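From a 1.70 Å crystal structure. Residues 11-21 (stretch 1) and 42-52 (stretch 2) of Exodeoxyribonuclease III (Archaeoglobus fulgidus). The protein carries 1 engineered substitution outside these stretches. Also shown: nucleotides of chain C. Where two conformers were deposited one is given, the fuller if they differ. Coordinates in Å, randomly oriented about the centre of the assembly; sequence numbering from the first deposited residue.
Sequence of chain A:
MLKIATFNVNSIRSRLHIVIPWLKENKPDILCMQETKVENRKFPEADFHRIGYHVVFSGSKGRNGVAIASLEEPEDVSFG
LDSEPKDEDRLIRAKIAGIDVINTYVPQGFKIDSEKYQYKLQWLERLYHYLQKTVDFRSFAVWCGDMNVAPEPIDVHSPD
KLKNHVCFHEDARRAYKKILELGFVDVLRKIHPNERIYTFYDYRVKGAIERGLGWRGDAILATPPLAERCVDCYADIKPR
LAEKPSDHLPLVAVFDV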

ATOM      1  N   SER A  11       3.169  10.369  -7.126  1.00 27.99           N
ATOM      2  CA  SER A  11       1.730  10.010  -7.079  1.00 27.85           C
ATOM      3  C   SER A  11       1.023  10.650  -5.880  1.00 28.87           C
ATOM      4  O   SER A  11       1.155  10.196  -4.712  1.00 28.81           O
ATOM      5  CB  SER A  11       1.444   8.500  -7.125  1.00 28.45           C
ATOM      6  OG  SER A  11       0.032   8.267  -7.222  1.00 29.21           O
ATOM      7  N   ILE A  12       0.261  11.698  -6.174  1.00 28.49           N
ATOM      8  CA  ILE A  12      -0.399  12.440  -5.094  1.00 28.44           C
ATOM      9  C   ILE A  12      -1.371  11.535  -4.316  1.00 27.97           C
ATOM     10  O   ILE A  12      -1.452  11.623  -3.080  1.00 27.04           O
ATOM     11  CB  ILE A  12      -1.052  13.769  -5.576  1.00 28.96           C
ATOM     12  CG1 ILE A  12      -1.575  14.614  -4.400  1.00 29.51           C
ATOM     13  CG2 ILE A  12      -2.137  13.516  -6.622  1.00 29.72           C
ATOM     14  CD1 ILE A  12      -0.560  14.912  -3.297  1.00 29.04           C
ATOM     15  N   ARG A  13      -2.078  10.664  -5.025  1.00 28.35           N
ATOM     16  CA  ARG A  13      -3.070   9.789  -4.373  1.00 29.70           C
ATOM     17  C   ARG A  13      -2.417   8.781  -3.417  1.00 29.84           C
ATOM     18  O   ARG A  13      -3.061   8.280  -2.489  1.00 30.66           O
ATOM     19  CB  ARG A  13      -3.940   9.084  -5.410  1.00 29.90           C
ATOM     20  CG  ARG A  13      -4.995   9.970  -6.062  1.00 31.43           C
ATOM     21  CD  ARG A  13      -5.669   9.216  -7.212  1.00 34.80           C
ATOM     22  NE  ARG A  13      -4.637   8.837  -8.181  1.00 36.80           N
ATOM     23  CZ  ARG A  13      -4.822   8.122  -9.287  1.00 36.05           C
ATOM     24  NH1 ARG A  13      -6.035   7.666  -9.641  1.00 33.55           N
ATOM     25  NH2 ARG A  13      -3.768   7.875 -10.046  1.00 31.93           N
ATOM     26  N   SER A  14      -1.133   8.514  -3.638  1.00 30.15           N
ATOM     27  CA  SER A  14      -0.339   7.649  -2.755  1.00 30.62           C
ATOM     28  C   SER A  14       0.535   8.427  -1.755  1.00 30.18           C
ATOM     29  O   SER A  14       1.319   7.815  -1.034  1.00 30.82           O
ATOM     30  CB  SER A  14       0.538   6.706  -3.577  1.00 30.48           C
ATOM     31  OG  SER A  14      -0.256   5.695  -4.170  1.00 33.84           O
ATOM     32  N   ARG A  15       0.377   9.754  -1.689  1.00 29.24           N
ATOM     33  CA  ARG A  15       1.238  10.600  -0.839  1.00 28.75           C
ATOM     34  C   ARG A  15       0.498  11.635   0.023  1.00 28.61           C
ATOM     35  O   ARG A  15       1.138  12.489   0.663  1.00 28.49           O
ATOM     36  CB  ARG A  15       2.324  11.293  -1.686  1.00 29.39           C
ATOM     37  CG  ARG A  15       3.714  11.414  -0.997  1.00 28.80           C
ATOM     38  CD  ARG A  15       4.337  10.024  -0.747  1.00 29.34           C
ATOM     39  NE  ARG A  15       4.526   9.316  -2.019  1.00 29.34           N
ATOM     40  CZ  ARG A  15       4.744   8.016  -2.150  1.00 29.40           C
ATOM     41  NH1 ARG A  15       4.815   7.232  -1.083  1.00 29.38           N
ATOM     42  NH2 ARG A  15       4.888   7.496  -3.373  1.00 29.34           N
ATOM     43  N   LEU A  16      -0.834  11.564   0.049  1.00 28.68           N
ATOM     44  CA  LEU A  16      -1.616  12.497   0.880  1.00 29.22           C
ATOM     45  C   LEU A  16      -1.257  12.382   2.361  1.00 29.06           C
ATOM     46  O   LEU A  16      -1.301  13.377   3.101  1.00 28.77           O
ATOM     47  CB  LEU A  16      -3.124  12.297   0.675  1.00 29.02           C
ATOM     48  CG  LEU A  16      -3.684  12.682  -0.703  1.00 29.13           C
ATOM     49  CD1 LEU A  16      -5.130  12.229  -0.833  1.00 29.73           C
ATOM     50  CD2 LEU A  16      -3.560  14.198  -0.981  1.00 31.55           C
ATOM     51  N   HIS A  17      -0.883  11.180   2.791  1.00 27.89           N
ATOM     52  CA  HIS A  17      -0.512  10.964   4.187  1.00 29.03           C
ATOM     53  C   HIS A  17       0.765  11.732   4.555  1.00 28.88           C
ATOM     54  O   HIS A  17       1.059  11.883   5.749  1.00 29.84           O
ATOM     55  CB  HIS A  17      -0.328   9.472   4.476  1.00 28.51           C
ATOM     56  CG  HIS A  17       0.869   8.880   3.800  1.00 29.11           C
ATOM     57  ND1 HIS A  17       0.888   8.567   2.456  1.00 29.08           N
ATOM     58  CD2 HIS A  17       2.099   8.575   4.277  1.00 29.02           C
ATOM     59  CE1 HIS A  17       2.075   8.075   2.140  1.00 29.24           C
ATOM     60  NE2 HIS A  17       2.825   8.064   3.230  1.00 27.41           N
ATOM     61  N   ILE A  18       1.517  12.174   3.539  1.00 28.66           N
ATOM     62  CA  ILE A  18       2.694  13.018   3.725  1.00 28.67           C
ATOM     63  C   ILE A  18       2.315  14.478   3.486  1.00 28.90           C
ATOM     64  O   ILE A  18       2.564  15.325   4.328  1.00 29.29           O
ATOM     65  CB  ILE A  18       3.868  12.671   2.724  1.00 28.94           C
ATOM     66  CG1 ILE A  18       4.357  11.227   2.907  1.00 30.39           C
ATOM     67  CG2 ILE A  18       5.025  13.649   2.893  1.00 29.57           C
ATOM     68  CD1 ILE A  18       4.914  10.926   4.291  1.00 28.71           C
ATOM     69  N   VAL A  19       1.720  14.753   2.326  1.00 28.21           N
ATOM     70  CA  VAL A  19       1.567  16.143   1.844  1.00 28.16           C
ATOM     71  C   VAL A  19       0.638  16.933   2.769  1.00 28.43           C
ATOM     72  O   VAL A  19       0.942  18.057   3.168  1.00 28.65           O
ATOM     73  CB  VAL A  19       1.029  16.172   0.398  1.00 27.96           C
ATOM     74  CG1 VAL A  19       0.640  17.604  -0.029  1.00 28.62           C
ATOM     75  CG2 VAL A  19       2.054  15.563  -0.556  1.00 29.01           C
ATOM     76  N   ILE A  20      -0.500  16.342   3.107  1.00 28.01           N
ATOM     77  CA  ILE A  20      -1.491  17.062   3.913  1.00 28.19           C
ATOM     78  C   ILE A  20      -0.946  17.440   5.318  1.00 27.74           C
ATOM     79  O   ILE A  20      -0.968  18.621   5.682  1.00 28.38           O
ATOM     80  CB  ILE A  20      -2.870  16.335   3.920  1.00 27.39           C
ATOM     81  CG1 ILE A  20      -3.419  16.193   2.480  1.00 27.18           C
ATOM     82  CG2 ILE A  20      -3.897  17.047   4.856  1.00 27.88           C
ATOM     83  CD1 ILE A  20      -3.533  17.529   1.686  1.00 28.38           C
ATOM     84  N   PRO A  21      -0.420  16.464   6.091  1.00 28.43           N
ATOM     85  CA  PRO A  21       0.225  16.850   7.372  1.00 28.81           C
ATOM     86  C   PRO A  21       1.409  17.829   7.190  1.00 29.28           C
ATOM     87  O   PRO A  21       1.642  18.713   8.044  1.00 29.51           O
ATOM     88  CB  PRO A  21       0.728  15.511   7.920  1.00 29.22           C
ATOM     89  CG  PRO A  21      -0.212  14.490   7.322  1.00 29.50           C
ATOM     90  CD  PRO A  21      -0.447  14.994   5.923  1.00 28.27           C
ATOM     91  N   LYS A  42      -9.748  12.945 -11.289  1.00 30.54           N
ATOM     92  CA  LYS A  42      -9.467  12.124 -10.103  1.00 31.06           C
ATOM     93  C   LYS A  42      -8.476  12.806  -9.138  1.00 31.09           C
ATOM     94  O   LYS A  42      -8.046  12.214  -8.135  1.00 31.57           O
ATOM     95  CB  LYS A  42      -8.935  10.747 -10.507  1.00 30.95           C
ATOM     96  CG  LYS A  42      -9.911   9.883 -11.284  1.00 31.35           C
ATOM     97  CD  LYS A  42      -9.384   8.471 -11.441  1.00 33.15           C
ATOM     98  CE  LYS A  42     -10.393   7.602 -12.189  1.00 34.36           C
ATOM     99  NZ  LYS A  42     -10.037   6.150 -12.194  1.00 37.13           N
ATOM    100  N   PHE A  43      -8.116  14.049  -9.418  1.00 30.62           N
ATOM    101  CA  PHE A  43      -7.206  14.738  -8.494  1.00 30.30           C
ATOM    102  C   PHE A  43      -7.926  14.909  -7.144  1.00 30.54           C
ATOM    103  O   PHE A  43      -9.083  15.321  -7.113  1.00 30.30           O
ATOM    104  CB  PHE A  43      -6.724  16.081  -9.037  1.00 30.57           C
ATOM    105  CG  PHE A  43      -5.642  16.710  -8.200  1.00 29.87           C
ATOM    106  CD1 PHE A  43      -4.286  16.567  -8.552  1.00 30.99           C
ATOM    107  CD2 PHE A  43      -5.966  17.410  -7.043  1.00 31.92           C
ATOM    108  CE1 PHE A  43      -3.300  17.131  -7.776  1.00 31.83           C
ATOM    109  CE2 PHE A  43      -4.985  17.971  -6.260  1.00 31.37           C
ATOM    110  CZ  PHE A  43      -3.653  17.827  -6.619  1.00 32.39           C
ATOM    111  N   PRO A  44      -7.251  14.559  -6.030  1.00 30.67           N
ATOM    112  CA  PRO A  44      -7.882  14.661  -4.695  1.00 30.84           C
ATOM    113  C   PRO A  44      -7.956  16.120  -4.145  1.00 31.05           C
ATOM    114  O   PRO A  44      -7.312  16.451  -3.137  1.00 30.43           O
ATOM    115  CB  PRO A  44      -6.971  13.782  -3.827  1.00 30.25           C
ATOM    116  CG  PRO A  44      -5.570  13.977  -4.455  1.00 28.80           C
ATOM    117  CD  PRO A  44      -5.862  14.036  -5.955  1.00 30.88           C
ATOM    118  N   GLU A  45      -8.757  16.977  -4.779  1.00 31.37           N
ATOM    119  CA  GLU A  45      -8.778  18.390  -4.380  1.00 31.87           C
ATOM    120  C   GLU A  45      -9.394  18.662  -3.012  1.00 31.01           C
ATOM    121  O   GLU A  45      -8.976  19.597  -2.319  1.00 30.91           O
ATOM    122  CB  GLU A  45      -9.355  19.325  -5.458  1.00 32.73           C
ATOM    123  CG  GLU A  45     -10.648  18.936  -6.077  1.00 36.24           C
ATOM    124  CD  GLU A  45     -11.413  20.156  -6.583  1.00 39.83           C
ATOM    125  OE1 GLU A  45     -12.651  20.131  -6.496  1.00 43.72           O
ATOM    126  OE2 GLU A  45     -10.779  21.147  -7.029  1.00 39.95           O
ATOM    127  N   ALA A  46     -10.366  17.833  -2.625  1.00 30.03           N
ATOM    128  CA  ALA A  46     -11.077  17.990  -1.353  1.00 29.87           C
ATOM    129  C   ALA A  46     -10.115  17.906  -0.170  1.00 30.00           C
ATOM    130  O   ALA A  46     -10.263  18.643   0.803  1.00 29.11           O
ATOM    131  CB  ALA A  46     -12.181  16.950  -1.233  1.00 30.21           C
ATOM    132  N   ASP A  47      -9.099  17.043  -0.284  1.00 30.12           N
ATOM    133  CA  ASP A  47      -8.115  16.848   0.786  1.00 30.09           C
ATOM    134  C   ASP A  47      -7.349  18.146   1.070  1.00 29.27           C
ATOM    135  O   ASP A  47      -6.937  18.395   2.204  1.00 29.49           O
ATOM    136  CB  ASP A  47      -7.120  15.737   0.419  1.00 30.84           C
ATOM    137  CG  ASP A  47      -7.768  14.383   0.316  1.00 33.35           C
ATOM    138  OD1 ASP A  47      -7.531  13.553   1.223  1.00 37.87           O
ATOM    139  OD2 ASP A  47      -8.523  14.143  -0.655  1.00 36.74           O
ATOM    140  N   PHE A  48      -7.158  18.957   0.032  1.00 28.79           N
ATOM    141  CA  PHE A  48      -6.488  20.260   0.173  1.00 28.34           C
ATOM    142  C   PHE A  48      -7.444  21.313   0.712  1.00 28.14           C
ATOM    143  O   PHE A  48      -7.081  22.086   1.593  1.00 28.14           O
ATOM    144  CB  PHE A  48      -5.928  20.701  -1.162  1.00 28.55           C
ATOM    145  CG  PHE A  48      -4.746  19.897  -1.600  1.00 28.95           C
ATOM    146  CD1 PHE A  48      -4.921  18.701  -2.309  1.00 28.92           C
ATOM    147  CD2 PHE A  48      -3.462  20.334  -1.306  1.00 31.02           C
ATOM    148  CE1 PHE A  48      -3.800  17.952  -2.726  1.00 28.86           C
ATOM    149  CE2 PHE A  48      -2.341  19.592  -1.701  1.00 29.50           C
ATOM    150  CZ  PHE A  48      -2.516  18.397  -2.415  1.00 29.76           C
ATOM    151  N   HIS A  49      -8.655  21.350   0.164  1.00 28.09           N
ATOM    152  CA  HIS A  49      -9.677  22.293   0.640  1.00 28.54           C
ATOM    153  C   HIS A  49      -9.899  22.156   2.146  1.00 28.51           C
ATOM    154  O   HIS A  49     -10.048  23.154   2.860  1.00 28.90           O
ATOM    155  CB  HIS A  49     -11.026  22.054  -0.027  1.00 29.25           C
ATOM    156  CG  HIS A  49     -11.061  22.359  -1.487  1.00 30.72           C
ATOM    157  ND1 HIS A  49     -10.019  22.953  -2.164  1.00 33.52           N
ATOM    158  CD2 HIS A  49     -12.053  22.189  -2.394  1.00 31.82           C
ATOM    159  CE1 HIS A  49     -10.350  23.091  -3.436  1.00 33.52           C
ATOM    160  NE2 HIS A  49     -11.580  22.638  -3.601  1.00 35.64           N
ATOM    161  N   ARG A  50      -9.944  20.913   2.621  1.00 28.60           N
ATOM    162  CA  ARG A  50     -10.268  20.647   4.029  1.00 29.14           C
ATOM    163  C   ARG A  50      -9.227  21.206   5.022  1.00 28.89           C
ATOM    164  O   ARG A  50      -9.523  21.420   6.194  1.00 27.98           O
ATOM    165  CB  ARG A  50     -10.571  19.157   4.249  1.00 29.56           C
ATOM    166  CG  ARG A  50     -11.819  18.691   3.467  1.00 30.65           C
ATOM    167  CD  ARG A  50     -12.048  17.184   3.611  0.50 29.70           C
ATOM    168  NE  ARG A  50     -10.801  16.417   3.648  0.50 32.10           N
ATOM    169  CZ  ARG A  50     -10.685  15.138   3.298  0.50 30.84           C
ATOM    170  NH1 ARG A  50     -11.741  14.459   2.862  0.50 30.41           N
ATOM    171  NH2 ARG A  50      -9.508  14.537   3.389  0.50 28.87           N
ATOM    172  N   ILE A  51      -8.013  21.464   4.541  1.00 29.72           N
ATOM    173  CA  ILE A  51      -6.991  22.111   5.364  1.00 29.20           C
ATOM    174  C   ILE A  51      -6.725  23.558   4.910  1.00 29.72           C
ATOM    175  O   ILE A  51      -5.718  24.161   5.296  1.00 30.17           O
ATOM    176  CB  ILE A  51      -5.683  21.264   5.457  1.00 30.00           C
ATOM    177  CG1 ILE A  51      -5.051  21.028   4.072  1.00 28.84           C
ATOM    178  CG2 ILE A  51      -5.972  19.935   6.154  1.00 30.90           C
ATOM    179  CD1 ILE A  51      -3.559  20.869   4.126  1.00 31.14           C
ATOM    180  N   GLY A  52      -7.631  24.102   4.096  1.00 28.94           N
ATOM    181  CA  GLY A  52      -7.621  25.524   3.773  1.00 28.65           C
ATOM    182  C   GLY A  52      -6.703  25.896   2.613  1.00 29.09           C
ATOM    183  O   GLY A  52      -6.268  27.046   2.510  1.00 29.77           O
TER
ATOM    184  P    DG C   3       5.009   3.635  -2.901  1.00 28.92           P
ATOM    185  OP1  DG C   3       5.579   4.457  -1.809  1.00 30.83           O
ATOM    186  OP2  DG C   3       4.165   2.441  -2.592  1.00 29.16           O
ATOM    187  O5'  DG C   3       4.149   4.549  -3.877  1.00 29.68           O
ATOM    188  C5'  DG C   3       3.343   4.048  -4.924  1.00 30.61           C
ATOM    189  C4'  DG C   3       3.654   4.876  -6.148  1.00 32.14           C
ATOM    190  O4'  DG C   3       4.998   4.587  -6.613  1.00 31.23           O
ATOM    191  C3'  DG C   3       2.747   4.610  -7.334  1.00 30.64           C
ATOM    192  O3'  DG C   3       1.592   5.398  -7.233  1.00 30.97           O
ATOM    193  C2'  DG C   3       3.646   5.066  -8.483  1.00 31.44           C
ATOM    194  C1'  DG C   3       4.949   4.439  -8.029  1.00 30.59           C
ATOM    195  N9   DG C   3       5.160   3.028  -8.401  1.00 31.49           N
ATOM    196  C8   DG C   3       5.204   1.940  -7.556  1.00 31.09           C
ATOM    197  N7   DG C   3       5.416   0.803  -8.157  1.00 31.45           N
ATOM    198  C5   DG C   3       5.521   1.141  -9.501  1.00 30.07           C
ATOM    199  C6   DG C   3       5.756   0.313 -10.637  1.00 30.39           C
ATOM    200  O6   DG C   3       5.929  -0.915 -10.659  1.00 30.59           O
ATOM    201  N1   DG C   3       5.784   1.052 -11.825  1.00 30.74           N
ATOM    202  C2   DG C   3       5.620   2.421 -11.890  1.00 30.64           C
ATOM    203  N2   DG C   3       5.673   2.971 -13.110  1.00 30.71           N
ATOM    204  N3   DG C   3       5.395   3.209 -10.825  1.00 30.47           N
ATOM    205  C4   DG C   3       5.369   2.508  -9.666  1.00 30.40           C
ATOM    206  P    DG C   4       0.122   4.763  -7.331  1.00 29.18           P
ATOM    207  OP1  DG C   4      -0.812   5.774  -6.790  1.00 26.98           O
ATOM    208  OP2  DG C   4       0.146   3.389  -6.758  1.00 30.64           O
ATOM    209  O5'  DG C   4      -0.142   4.630  -8.899  1.00 29.83           O
ATOM    210  C5'  DG C   4      -0.055   5.790  -9.742  1.00 30.73           C
ATOM    211  C4'  DG C   4       0.318   5.410 -11.164  1.00 28.99           C
ATOM    212  O4'  DG C   4       1.617   4.791 -11.172  1.00 28.63           O
ATOM    213  C3'  DG C   4      -0.594   4.386 -11.838  1.00 27.26           C
ATOM    214  O3'  DG C   4      -1.710   5.051 -12.381  1.00 27.67           O
ATOM    215  C2'  DG C   4       0.337   3.862 -12.939  1.00 27.29           C
ATOM    216  C1'  DG C   4       1.661   3.782 -12.175  1.00 28.59           C
ATOM    217  N9   DG C   4       1.920   2.462 -11.573  1.00 27.43           N
ATOM    218  C8   DG C   4       1.892   2.111 -10.237  1.00 27.84           C
ATOM    219  N7   DG C   4       2.185   0.855 -10.014  1.00 27.94           N
ATOM    220  C5   DG C   4       2.416   0.310 -11.292  1.00 28.01           C
ATOM    221  C6   DG C   4       2.764  -1.013 -11.715  1.00 29.14           C
ATOM    222  O6   DG C   4       2.941  -2.027 -11.012  1.00 29.84           O
ATOM    223  N1   DG C   4       2.890  -1.131 -13.107  1.00 28.69           N
ATOM    224  C2   DG C   4       2.722  -0.075 -13.990  1.00 28.68           C
ATOM    225  N2   DG C   4       2.884  -0.340 -15.303  1.00 27.56           N
ATOM    226  N3   DG C   4       2.396   1.161 -13.604  1.00 28.42           N
ATOM    227  C4   DG C   4       2.268   1.294 -12.250  1.00 28.22           C

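Stretch 1 runs from a turn into a helix that begins at Leu16, with Arg15 at the N-cap position; the O of Arg15 accepts bonds from the N of Ile18 and the N of Val19, both at 2.9 Å. In stretch 2 a short helix starts near Glu45 and leads into a type I beta turn from His49 to Gly52, closed by Gly52 N to His49 O at 2.9 Å; the positive phi of Gly52 suits glycine. The two helices run in roughly the same direction, 28° apart, with axes 10.6 Å apart at closest approach. The backbones come near at Arg13 and Pro44 (CA to CA 6.9 Å) and at Ile20 and Phe48 (CA to CA 7.0 Å).

No hydrogen bond joins the stretches; the contact is mostly apolar packing and buries 506 Å². Phe48 is its hub. Ile20 CD1 sits over one face of the ring, 4.0 Å from the centroid of the Phe48 ring and 8° off its normal, a CH-pi contact, while Ile12 CD1 meets the ring edge at Phe48 CZ (4.1 Å). Leu16 CD2 (4.1 Å from Phe48 CE1) and Val19 CG1 (4.0 Å from Phe48 CE2) approach obliquely. Ile12 CG2 also packs on Pro44 CD (3.8 Å) and Phe43 CE1 (4.0 Å). Leu16 CD1 touches Pro44 CB at 3.8 Å and lies 3.4 Å from Asp47 OD1, a carboxylate oxygen that is salt-bridged to Arg50 NH2 at 3.1 Å. Farther along, Ile20 CG2 meets Ile51 CG2 at 3.8 Å.

Beyond this packing, Ser11 OG and Ser14 OG both donate to OP1 of DG4 (2.7 Å each), and Arg15 NH1 donates to OP1 of DG3 (3.0 Å), so the turn before the helix holds the DNA backbone while Ile12 between the serines points toward stretch 2.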